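Long-range contact in dihydropyrimidinase (Brevibacillus agri, PDB 3SFW), which probably hydrolyses the cyclic amide bond of dihydropyrimidines, using two zinc ions bridged by a carboxylated lysine in an amidohydrolase barrel: residues D298-V312 / K358-V372. Residues are numbered along the deposited sequence; the frame is centred on the assembly and turned at random.
Sequences DVLWSALKNGILQTV and KISLNQFVDITSTKV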
ATOM      1  N   ASP A 298       5.002   8.593 -17.230  1.00 14.51           N
ATOM      2  CA  ASP A 298       3.928   9.396 -16.613  1.00 18.94           C
ATOM      3  C   ASP A 298       3.883   9.282 -15.089  1.00 13.33           C
ATOM      4  O   ASP A 298       3.438  10.228 -14.399  1.00 14.49           O
ATOM      5  CB  ASP A 298       2.549   9.153 -17.242  1.00 22.54           C
ATOM      6  CG  ASP A 298       2.326  10.017 -18.510  1.00 33.13           C
ATOM      7  OD1 ASP A 298       1.523   9.579 -19.355  1.00 38.20           O
ATOM      8  OD2 ASP A 298       2.963  11.106 -18.685  1.00 34.19           O
ATOM      9  N   VAL A 299       4.294   8.126 -14.576  1.00 14.31           N
ATOM     10  CA  VAL A 299       4.424   7.969 -13.123  1.00 11.24           C
ATOM     11  C   VAL A 299       5.508   8.931 -12.576  1.00 12.55           C
ATOM     12  O   VAL A 299       5.308   9.566 -11.535  1.00 11.00           O
ATOM     13  CB  VAL A 299       4.733   6.522 -12.743  1.00 10.03           C
ATOM     14  CG1 VAL A 299       4.798   6.362 -11.173  1.00 11.02           C
ATOM     15  CG2 VAL A 299       3.619   5.546 -13.282  1.00 12.39           C
ATOM     16  N   LEU A 300       6.634   9.058 -13.285  1.00 11.66           N
ATOM     17  CA  LEU A 300       7.655  10.090 -12.908  1.00 11.56           C
ATOM     18  C   LEU A 300       7.114  11.546 -12.958  1.00 13.00           C
ATOM     19  O   LEU A 300       7.328  12.351 -12.024  1.00 10.95           O
ATOM     20  CB  LEU A 300       8.907   9.977 -13.800  1.00 10.66           C
ATOM     21  CG  LEU A 300       9.633   8.634 -13.693  1.00 10.10           C
ATOM     22  CD1 LEU A 300      10.696   8.578 -14.784  1.00 10.65           C
ATOM     23  CD2 LEU A 300      10.292   8.409 -12.307  1.00 10.43           C
ATOM     24  N   TRP A 301       6.378  11.875 -14.016  1.00 12.46           N
ATOM     25  CA  TRP A 301       5.823  13.210 -14.135  1.00 11.39           C
ATOM     26  C   TRP A 301       4.841  13.453 -13.007  1.00 12.12           C
ATOM     27  O   TRP A 301       4.876  14.518 -12.404  1.00 12.99           O
ATOM     28  CB  TRP A 301       5.069  13.395 -15.475  1.00 13.89           C
ATOM     29  CG  TRP A 301       5.981  13.664 -16.708  1.00 12.05           C
ATOM     30  CD1 TRP A 301       6.072  12.894 -17.864  1.00 13.55           C
ATOM     31  CD2 TRP A 301       6.800  14.793 -16.916  1.00 12.04           C
ATOM     32  NE1 TRP A 301       6.927  13.500 -18.764  1.00 13.64           N
ATOM     33  CE2 TRP A 301       7.398  14.664 -18.197  1.00 12.59           C
ATOM     34  CE3 TRP A 301       7.096  15.936 -16.142  1.00 12.76           C
ATOM     35  CZ2 TRP A 301       8.231  15.636 -18.721  1.00 14.01           C
ATOM     36  CZ3 TRP A 301       7.969  16.863 -16.655  1.00 14.73           C
ATOM     37  CH2 TRP A 301       8.505  16.729 -17.934  1.00 15.61           C
ATOM     38  N   SER A 302       3.992  12.466 -12.729  1.00 12.95           N
ATOM     39  CA  SER A 302       3.031  12.567 -11.584  1.00 12.72           C
ATOM     40  C   SER A 302       3.773  12.818 -10.271  1.00 11.31           C
ATOM     41  O   SER A 302       3.311  13.562  -9.412  1.00 12.23           O
ATOM     42  CB  SER A 302       2.240  11.265 -11.440  1.00 12.37           C
ATOM     43  OG  SER A 302       1.270  11.162 -12.450  1.00 20.56           O
ATOM     44  N   ALA A 303       4.899  12.132 -10.092  1.00  8.77           N
ATOM     45  CA  ALA A 303       5.627  12.215  -8.828  1.00 10.11           C
ATOM     46  C   ALA A 303       6.231  13.611  -8.689  1.00  9.91           C
ATOM     47  O   ALA A 303       6.283  14.166  -7.589  1.00  9.87           O
ATOM     48  CB  ALA A 303       6.756  11.115  -8.786  1.00 13.17           C
ATOM     49  N   LEU A 304       6.731  14.172  -9.798  1.00 10.33           N
ATOM     50  CA  LEU A 304       7.207  15.590  -9.758  1.00  9.36           C
ATOM     51  C   LEU A 304       6.034  16.555  -9.465  1.00 10.02           C
ATOM     52  O   LEU A 304       6.155  17.429  -8.600  1.00 11.52           O
ATOM     53  CB  LEU A 304       7.855  15.974 -11.123  1.00 10.47           C
ATOM     54  CG  LEU A 304       9.188  15.241 -11.377  1.00 10.10           C
ATOM     55  CD1 LEU A 304       9.609  15.524 -12.849  1.00 10.42           C
ATOM     56  CD2 LEU A 304      10.327  15.801 -10.453  1.00 10.61           C
ATOM     57  N   LYS A 305       4.922  16.387 -10.186  1.00 10.59           N
ATOM     58  CA  LYS A 305       3.753  17.255  -9.975  1.00 10.58           C
ATOM     59  C   LYS A 305       3.261  17.223  -8.518  1.00 11.40           C
ATOM     60  O   LYS A 305       2.959  18.268  -7.903  1.00 13.80           O
ATOM     61  CB  LYS A 305       2.610  16.806 -10.862  1.00 11.40           C
ATOM     62  CG  LYS A 305       1.362  17.704 -10.684  1.00 13.97           C
ATOM     63  CD  LYS A 305       0.239  17.277 -11.630  1.00 15.36           C
ATOM     64  CE  LYS A 305      -0.211  15.817 -11.410  1.00 19.55           C
ATOM     65  NZ  LYS A 305      -1.541  15.518 -12.160  1.00 19.13           N
ATOM     66  N   ASN A 306       3.250  16.030  -7.929  1.00 11.61           N
ATOM     67  CA  ASN A 306       2.731  15.893  -6.575  1.00  9.51           C
ATOM     68  C   ASN A 306       3.775  15.798  -5.471  1.00 12.78           C
ATOM     69  O   ASN A 306       3.445  15.474  -4.341  1.00 12.88           O
ATOM     70  CB  ASN A 306       1.698  14.751  -6.468  1.00 11.71           C
ATOM     71  CG  ASN A 306       0.341  15.129  -7.050  1.00 12.07           C
ATOM     72  OD1 ASN A 306       0.070  16.319  -7.258  1.00 12.61           O
ATOM     73  ND2 ASN A 306      -0.423  14.123  -7.488  1.00 12.04           N
ATOM     74  N   GLY A 307       5.011  16.188  -5.788  1.00 10.91           N
ATOM     75  CA  GLY A 307       6.054  16.465  -4.750  1.00 13.88           C
ATOM     76  C   GLY A 307       6.714  15.223  -4.153  1.00 14.11           C
ATOM     77  O   GLY A 307       7.336  15.298  -3.093  1.00 13.45           O
ATOM     78  N   ILE A 308       6.475  14.065  -4.760  1.00  9.88           N
ATOM     79  CA  ILE A 308       7.104  12.795  -4.324  1.00  9.57           C
ATOM     80  C   ILE A 308       8.588  12.702  -4.802  1.00 10.53           C
ATOM     81  O   ILE A 308       9.425  12.189  -4.066  1.00 11.77           O
ATOM     82  CB  ILE A 308       6.312  11.581  -4.916  1.00 10.29           C
ATOM     83  CG1 ILE A 308       4.915  11.547  -4.271  1.00 10.92           C
ATOM     84  CG2 ILE A 308       7.053  10.235  -4.645  1.00 13.09           C
ATOM     85  CD1 ILE A 308       3.832  10.744  -5.043  1.00 12.04           C
ATOM     86  N   LEU A 309       8.873  13.240  -5.980  1.00 10.08           N
ATOM     87  CA  LEU A 309      10.257  13.547  -6.437  1.00 10.02           C
ATOM     88  C   LEU A 309      10.438  15.044  -6.415  1.00 11.34           C
ATOM     89  O   LEU A 309       9.451  15.790  -6.686  1.00 12.43           O
ATOM     90  CB  LEU A 309      10.454  13.084  -7.894  1.00  9.13           C
ATOM     91  CG  LEU A 309      10.303  11.542  -8.014  1.00 10.62           C
ATOM     92  CD1 LEU A 309      10.458  11.211  -9.504  1.00 11.24           C
ATOM     93  CD2 LEU A 309      11.391  10.767  -7.174  1.00 12.71           C
ATOM     94  N   GLN A 310      11.620  15.502  -5.987  1.00  9.02           N
ATOM     95  CA  GLN A 310      11.811  16.967  -5.719  1.00 10.73           C
ATOM     96  C   GLN A 310      12.730  17.690  -6.719  1.00 11.27           C
ATOM     97  O   GLN A 310      12.716  18.925  -6.787  1.00 10.79           O
ATOM     98  CB  GLN A 310      12.322  17.208  -4.294  1.00 12.51           C
ATOM     99  CG  GLN A 310      11.333  16.788  -3.184  1.00 14.03           C
ATOM    100  CD  GLN A 310      11.246  15.256  -3.045  1.00 14.07           C
ATOM    101  OE1 GLN A 310      10.146  14.676  -2.930  1.00 18.07           O
ATOM    102  NE2 GLN A 310      12.374  14.605  -3.119  1.00  8.58           N
ATOM    103  N   THR A 311      13.536  16.945  -7.473  1.00  9.60           N
ATOM    104  CA  THR A 311      14.590  17.579  -8.308  1.00  9.35           C
ATOM    105  C   THR A 311      14.751  16.855  -9.649  1.00  6.75           C
ATOM    106  O   THR A 311      14.380  15.676  -9.812  1.00  8.65           O
ATOM    107  CB  THR A 311      15.990  17.539  -7.636  1.00  9.46           C
ATOM    108  OG1 THR A 311      16.359  16.148  -7.444  1.00 11.19           O
ATOM    109  CG2 THR A 311      15.961  18.278  -6.281  1.00 11.10           C
ATOM    110  N   VAL A 312      15.350  17.574 -10.603  1.00  8.23           N
ATOM    111  CA  VAL A 312      15.766  16.931 -11.870  1.00  9.79           C
ATOM    112  C   VAL A 312      17.237  17.247 -12.105  1.00 11.72           C
ATOM    113  O   VAL A 312      17.646  18.425 -12.143  1.00 11.41           O
ATOM    114  CB  VAL A 312      14.939  17.424 -13.070  1.00 10.18           C
ATOM    115  CG1 VAL A 312      15.520  16.809 -14.402  1.00 10.37           C
ATOM    116  CG2 VAL A 312      13.477  17.042 -12.915  1.00 10.85           C
ATOM    117  N   LYS A 358       2.120  19.150 -17.297  1.00 15.53           N
ATOM    118  CA  LYS A 358       2.543  18.121 -16.343  1.00 16.35           C
ATOM    119  C   LYS A 358       3.062  18.649 -15.037  1.00 16.77           C
ATOM    120  O   LYS A 358       2.904  17.994 -14.008  1.00 18.14           O
ATOM    121  CB  LYS A 358       3.569  17.185 -16.971  1.00 15.71           C
ATOM    122  CG  LYS A 358       2.952  16.567 -18.231  1.00 20.58           C
ATOM    123  CD  LYS A 358       3.749  15.470 -18.848  1.00 24.72           C
ATOM    124  CE  LYS A 358       3.010  14.923 -20.100  1.00 25.93           C
ATOM    125  NZ  LYS A 358       3.835  13.873 -20.812  1.00 27.26           N
ATOM    126  N   ILE A 359       3.679  19.823 -15.080  1.00 10.12           N
ATOM    127  CA  ILE A 359       4.106  20.522 -13.871  1.00 12.20           C
ATOM    128  C   ILE A 359       3.794  21.998 -14.130  1.00 12.19           C
ATOM    129  O   ILE A 359       3.718  22.389 -15.289  1.00 13.53           O
ATOM    130  CB  ILE A 359       5.636  20.393 -13.628  1.00 12.40           C
ATOM    131  CG1 ILE A 359       6.421  20.656 -14.934  1.00 14.18           C
ATOM    132  CG2 ILE A 359       6.026  18.959 -13.131  1.00 17.27           C
ATOM    133  CD1 ILE A 359       7.999  20.696 -14.668  1.00 11.90           C
ATOM    134  N   SER A 360       3.738  22.832 -13.076  1.00 10.47           N
ATOM    135  CA  SER A 360       3.552  24.279 -13.283  1.00 13.51           C
ATOM    136  C   SER A 360       4.879  24.988 -13.601  1.00 13.79           C
ATOM    137  O   SER A 360       5.954  24.435 -13.376  1.00 12.23           O
ATOM    138  CB  SER A 360       2.899  24.949 -12.082  1.00 14.70           C
ATOM    139  OG  SER A 360       3.768  24.983 -10.979  1.00 14.36           O
ATOM    140  N   LEU A 361       4.801  26.223 -14.099  1.00 12.79           N
ATOM    141  CA  LEU A 361       6.023  26.974 -14.377  1.00 13.62           C
ATOM    142  C   LEU A 361       6.776  27.214 -13.056  1.00 11.97           C
ATOM    143  O   LEU A 361       8.004  27.152 -13.020  1.00 12.52           O
ATOM    144  CB  LEU A 361       5.690  28.316 -15.052  1.00 17.55           C
ATOM    145  CG  LEU A 361       6.889  29.186 -15.413  1.00 21.86           C
ATOM    146  CD1 LEU A 361       7.885  28.411 -16.251  1.00 22.02           C
ATOM    147  CD2 LEU A 361       6.419  30.408 -16.177  1.00 27.48           C
ATOM    148  N   ASN A 362       6.048  27.447 -11.936  1.00 11.00           N
ATOM    149  CA  ASN A 362       6.756  27.634 -10.658  1.00 11.60           C
ATOM    150  C   ASN A 362       7.406  26.326 -10.202  1.00 13.04           C
ATOM    151  O   ASN A 362       8.565  26.328  -9.731  1.00 12.07           O
ATOM    152  CB  ASN A 362       5.817  28.141  -9.535  1.00 11.34           C
ATOM    153  CG  ASN A 362       5.283  29.535  -9.802  1.00 18.48           C
ATOM    154  OD1 ASN A 362       6.052  30.543  -9.890  1.00 20.99           O
ATOM    155  ND2 ASN A 362       3.980  29.613 -10.003  1.00 16.77           N
ATOM    156  N   GLN A 363       6.702  25.209 -10.374  1.00 12.06           N
ATOM    157  CA  GLN A 363       7.311  23.912 -10.058  1.00  9.92           C
ATOM    158  C   GLN A 363       8.573  23.642 -10.875  1.00 11.32           C
ATOM    159  O   GLN A 363       9.527  23.088 -10.339  1.00 12.78           O
ATOM    160  CB  GLN A 363       6.339  22.749 -10.221  1.00 10.79           C
ATOM    161  CG  GLN A 363       5.208  22.766  -9.159  1.00 13.16           C
ATOM    162  CD  GLN A 363       4.270  21.569  -9.353  1.00 15.40           C
ATOM    163  OE1 GLN A 363       3.893  21.251 -10.489  1.00 16.87           O
ATOM    164  NE2 GLN A 363       3.970  20.855  -8.259  1.00 15.15           N
ATOM    165  N   PHE A 364       8.558  23.999 -12.162  1.00 10.12           N
ATOM    166  CA  PHE A 364       9.727  23.855 -13.067  1.00 11.47           C
ATOM    167  C   PHE A 364      10.934  24.559 -12.434  1.00 12.89           C
ATOM    168  O   PHE A 364      12.004  23.989 -12.350  1.00 11.16           O
ATOM    169  CB  PHE A 364       9.379  24.441 -14.462  1.00 11.40           C
ATOM    170  CG  PHE A 364      10.584  24.753 -15.316  1.00 12.97           C
ATOM    171  CD1 PHE A 364      11.211  23.746 -16.027  1.00 14.36           C
ATOM    172  CD2 PHE A 364      11.064  26.053 -15.418  1.00 20.38           C
ATOM    173  CE1 PHE A 364      12.326  24.016 -16.849  1.00 14.05           C
ATOM    174  CE2 PHE A 364      12.128  26.361 -16.292  1.00 22.37           C
ATOM    175  CZ  PHE A 364      12.792  25.309 -16.973  1.00 17.00           C
ATOM    176  N   VAL A 365      10.754  25.776 -11.911  1.00 11.33           N
ATOM    177  CA  VAL A 365      11.876  26.428 -11.245  1.00 10.87           C
ATOM    178  C   VAL A 365      12.308  25.671  -9.990  1.00 12.38           C
ATOM    179  O   VAL A 365      13.518  25.562  -9.683  1.00 11.05           O
ATOM    180  CB  VAL A 365      11.557  27.909 -10.906  1.00  9.97           C
ATOM    181  CG1 VAL A 365      12.729  28.496 -10.023  1.00 10.35           C
ATOM    182  CG2 VAL A 365      11.366  28.712 -12.238  1.00  9.56           C
ATOM    183  N   ASP A 366      11.327  25.214  -9.209  1.00  9.66           N
ATOM    184  CA  ASP A 366      11.645  24.545  -7.950  1.00 11.90           C
ATOM    185  C   ASP A 366      12.483  23.299  -8.205  1.00  9.36           C
ATOM    186  O   ASP A 366      13.510  23.086  -7.572  1.00 10.94           O
ATOM    187  CB  ASP A 366      10.336  24.181  -7.203  1.00 13.78           C
ATOM    188  CG  ASP A 366      10.515  24.092  -5.698  1.00 18.93           C
ATOM    189  OD1 ASP A 366      11.468  24.663  -5.123  1.00 13.76           O
ATOM    190  OD2 ASP A 366       9.683  23.402  -5.068  1.00 23.31           O
ATOM    191  N   ILE A 367      12.091  22.533  -9.219  1.00  9.59           N
ATOM    192  CA  ILE A 367      12.714  21.235  -9.471  1.00 10.62           C
ATOM    193  C   ILE A 367      14.043  21.365 -10.151  1.00  9.07           C
ATOM    194  O   ILE A 367      14.895  20.484 -10.012  1.00 11.05           O
ATOM    195  CB  ILE A 367      11.737  20.479 -10.365  1.00 18.35           C
ATOM    196  CG1 ILE A 367      10.518  20.051  -9.533  1.00 10.46           C
ATOM    197  CG2 ILE A 367      12.406  19.448 -11.182  1.00 24.08           C
ATOM    198  CD1 ILE A 367      10.668  20.203  -8.073  1.00 28.23           C
ATOM    199  N   THR A 368      14.240  22.434 -10.923  1.00  9.85           N
ATOM    200  CA  THR A 368      15.498  22.600 -11.663  1.00 10.52           C
ATOM    201  C   THR A 368      16.525  23.475 -10.954  1.00 11.94           C
ATOM    202  O   THR A 368      17.680  23.480 -11.324  1.00 11.56           O
ATOM    203  CB  THR A 368      15.278  23.185 -13.054  1.00 11.75           C
ATOM    204  OG1 THR A 368      14.735  24.506 -12.918  1.00 10.32           O
ATOM    205  CG2 THR A 368      14.317  22.257 -13.919  1.00 11.98           C
ATOM    206  N   SER A 369      16.107  24.187  -9.911  1.00  8.92           N
ATOM    207  CA  SER A 369      16.958  25.205  -9.325  1.00 12.02           C
ATOM    208  C   SER A 369      16.770  25.326  -7.794  1.00 10.99           C
ATOM    209  O   SER A 369      17.678  24.970  -7.003  1.00 11.33           O
ATOM    210  CB  SER A 369      16.674  26.549 -10.002  1.00 14.46           C
ATOM    211  OG  SER A 369      17.582  27.487  -9.552  1.00 15.36           O
ATOM    212  N   THR A 370      15.607  25.770  -7.362  1.00  9.91           N
ATOM    213  CA  THR A 370      15.483  26.184  -5.941  1.00 11.47           C
ATOM    214  C   THR A 370      15.546  25.010  -4.969  1.00 12.04           C
ATOM    215  O   THR A 370      16.302  25.028  -3.979  1.00 10.10           O
ATOM    216  CB  THR A 370      14.162  26.920  -5.726  1.00 11.76           C
ATOM    217  OG1 THR A 370      14.005  27.940  -6.728  1.00 10.35           O
ATOM    218  CG2 THR A 370      14.070  27.505  -4.274  1.00 12.80           C
ATOM    219  N   LYS A 371      14.787  23.949  -5.250  1.00 10.99           N
ATOM    220  CA  LYS A 371      14.804  22.771  -4.350  1.00  9.41           C
ATOM    221  C   LYS A 371      16.186  22.058  -4.383  1.00 10.50           C
ATOM    222  O   LYS A 371      16.633  21.441  -3.401  1.00  9.90           O
ATOM    223  CB  LYS A 371      13.640  21.807  -4.681  1.00 11.27           C
ATOM    224  CG  LYS A 371      13.313  20.809  -3.558  1.00 13.59           C
ATOM    225  CD  LYS A 371      13.021  21.551  -2.202  1.00 13.20           C
ATOM    226  CE  LYS A 371      11.921  22.601  -2.229  1.00 20.62           C
ATOM    227  NZ  LYS A 371      10.656  22.063  -2.826  1.00 23.44           N
ATOM    228  N   VAL A 372      16.855  22.157  -5.515  1.00 10.80           N
ATOM    229  CA  VAL A 372      18.200  21.607  -5.627  1.00  9.69           C
ATOM    230  C   VAL A 372      19.153  22.420  -4.715  1.00 11.50           C
ATOM    231  O   VAL A 372      19.889  21.841  -3.925  1.00 10.86           O
ATOM    232  CB  VAL A 372      18.740  21.770  -7.077  1.00  9.11           C
ATOM    233  CG1 VAL A 372      20.208  21.256  -7.160  1.00  8.95           C
ATOM    234  CG2 VAL A 372      17.836  21.007  -8.106  1.00  8.90           C
TER
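The side chain of Lys358 lies across the indole of Trp301 like a bar on a plate. Lys358 CD sits 3.5 Å from the centroid of the Trp301 five-membered ring, only 6° off the ring normal, in a CH-pi contact. Beyond CG the lysine is fully extended, which carries Lys358 NZ past the ring to a long salt bridge with Asp298 OD2 (3.6 Å). Ile359 comes next. Its CD1 meets the six-membered ring of Trp301 at the edge, near the ring plane. Ile359 CG2 fits against Leu304 CB at 4.0 Å. The methylenes of Lys305 pass the carbonyl of Lys358, with Lys305 CB 3.4 Å from Lys358 O. The Lys305 ammonium turns elsewhere, to Gly256 and Asn258 of the second subunit.

The amide of Gln363 joins the last turn of helix 298-305 to the first turn of helix 361-372. Gln363 NE2 donates to Lys305 O (2.8 Å, 154° at the hydrogen), with that oxygen close to the amide plane. Gln363 OE1 accepts from Ser360 N, while Ser360 OG accepts from Gln363 N. This capping box opens helix 361-372, and bonds at both ends of the amide fix its rotation.

Farther along, methyl CG2 of Ile367 rests in the groove between Leu304 CD2 and Val312 CB. Ile367 O takes the N-H of Val312, with Val312 N 3.0 Å away. Methyl CG2 of Thr311 rests on CG2 of Val372 (3.8 Å), and Lys371 CG packs on Gln310 CB. Lys371 then curls back to a salt bridge with Asp366.

The axes of helices 298-305 and 361-372 cross nearly at right angles (96°). Helix 345-354 packs on Trp301 and Phe364, and its Met346 meets Thr368. Strand 311-312 pairs with strand 258-263 in a parallel sheet of the TIM-type barrel.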